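Local structure of cell division control protein 13 (Saccharomyces cerevisiae, 4HCE) at the interface of chains A and B. The protein helps maintain telomeres, its second OB-fold domain forming a dimer that is required for productive Stn1 binding. Residues are numbered along the deposited sequence; one frame, centred on the assembly and turned at random. Chains: chain A/B, Cell division control protein 13.

The interface of chains A and B. Residues chain A 30-31, 36; chain B 39.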
ATOM      1  N   GLN A  30       4.413  13.012  -1.565  1.00 44.91           N
ATOM      2  CA  GLN A  30       4.169  14.363  -2.041  1.00 46.08           C
ATOM      3  C   GLN A  30       2.753  14.480  -2.598  1.00 43.17           C
ATOM      4  O   GLN A  30       2.276  13.568  -3.280  1.00 44.19           O
ATOM      5  CB  GLN A  30       5.210  14.756  -3.080  1.00 53.12           C
ATOM      6  CG  GLN A  30       5.985  16.021  -2.736  1.00 59.29           C
ATOM      7  CD  GLN A  30       6.990  16.404  -3.810  1.00 66.54           C
ATOM      8  OE1 GLN A  30       8.094  15.844  -3.892  1.00 68.15           O
ATOM      9  NE2 GLN A  30       6.611  17.368  -4.644  1.00 68.75           N
ATOM     10  N   PHE A  31       2.071  15.581  -2.259  1.00 41.68           N
ATOM     11  CA  PHE A  31       0.720  15.892  -2.761  1.00 40.44           C
ATOM     12  C   PHE A  31       0.307  17.336  -2.480  1.00 42.05           C
ATOM     13  O   PHE A  31       0.757  17.943  -1.500  1.00 40.83           O
ATOM     14  CB  PHE A  31      -0.353  14.917  -2.229  1.00 38.48           C
ATOM     15  CG  PHE A  31      -0.390  14.799  -0.729  1.00 37.07           C
ATOM     16  CD1 PHE A  31      -1.093  15.735   0.047  1.00 37.10           C
ATOM     17  CD2 PHE A  31       0.255  13.753  -0.092  1.00 35.22           C
ATOM     18  CE1 PHE A  31      -1.128  15.630   1.430  1.00 36.66           C
ATOM     19  CE2 PHE A  31       0.212  13.633   1.293  1.00 36.85           C
ATOM     20  CZ  PHE A  31      -0.467  14.575   2.053  1.00 36.87           C
ATOM     21  N   GLU A  36      -6.352  14.839  -4.709  1.00 46.21           N
ATOM     22  CA  GLU A  36      -5.468  13.723  -5.048  1.00 48.04           C
ATOM     23  C   GLU A  36      -5.859  12.432  -4.358  1.00 44.59           C
ATOM     24  O   GLU A  36      -5.266  11.380  -4.608  1.00 42.35           O
ATOM     25  CB  GLU A  36      -4.013  14.074  -4.746  1.00 51.99           C
ATOM     26  CG  GLU A  36      -3.399  14.964  -5.820  1.00 58.18           C
ATOM     27  CD  GLU A  36      -2.414  15.956  -5.258  1.00 59.64           C
ATOM     28  OE1 GLU A  36      -2.214  15.949  -4.030  1.00 66.44           O
ATOM     29  OE2 GLU A  36      -1.844  16.747  -6.032  1.00 62.64           O
TER
ATOM     30  N   TYR B  39       1.401  10.996  -8.508  1.00 48.87           N
ATOM     31  CA  TYR B  39       1.721  10.861  -7.074  1.00 54.59           C
ATOM     32  C   TYR B  39       1.371   9.469  -6.531  1.00 52.61           C
ATOM     33  O   TYR B  39       2.141   8.867  -5.764  1.00 50.12           O
ATOM     34  CB  TYR B  39       0.967  11.921  -6.248  1.00 57.69           C
ATOM     35  CG  TYR B  39       1.219  13.349  -6.682  1.00 61.29           C
ATOM     36  CD1 TYR B  39       2.399  14.017  -6.325  1.00 63.52           C
ATOM     37  CD2 TYR B  39       0.279  14.039  -7.448  1.00 62.76           C
ATOM     38  CE1 TYR B  39       2.629  15.333  -6.715  1.00 65.13           C
ATOM     39  CE2 TYR B  39       0.504  15.349  -7.847  1.00 66.38           C
ATOM     40  CZ  TYR B  39       1.676  15.990  -7.476  1.00 66.22           C
ATOM     41  OH  TYR B  39       1.883  17.290  -7.874  1.00 72.22           O
TER
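The loop joining strands 22-27 and 42-47 of the OB fold supplies both sides of this part of the Cdc13 OB2 dimer interface: B:Tyr39 of one copy lies against A:Gln30, A:Phe31 and A:Glu36 of the other. B:Tyr39 buries 59 Å² by laying one face of its ring against these three residues, which in turn lose 28 Å² (A:Gln30), 7 Å² (A:Phe31) and 32 Å² (A:Glu36). The backbone carbonyl O of A:Gln30 stands above the ring plane and outside the rim at the CD1 corner, 3.1 Å from CD1 of B:Tyr39; the same O is 3.6 Å from both CB and CG of B:Tyr39. The main chain then continues over the ring, and CA of A:Phe31 stands 4.4 Å from CD1 of B:Tyr39, while the phenylalanine ring points away. A:Glu36 comes to the opposite rim but on the same face. Its carboxylate OE2 is 3.3 Å from CE2 of B:Tyr39, and CD lies 3.9 Å from that same ring carbon. The carboxylate is inclined by 50° to the ring plane, ruling out a parallel stack; OE2 stands over the CE2 rim from above the face, a packing contact with no clear C-H to oxygen geometry. B:Tyr39 sets CG opposite its own carbonyl carbon (chi1 -56°), which lays the ring beneath the chain A loop, its CD1 rim towards A:Gln30 and its CE2 rim towards A:Glu36. For A:Glu36, a bend at chi2 (145°) helps direct the carboxylate to the ring. In the fold, A:Glu36 belongs to the 3-10 helix 34-37, while the tyrosine follows the equivalent helix in chain B; two-fold symmetry repeats the contact with the chains exchanged.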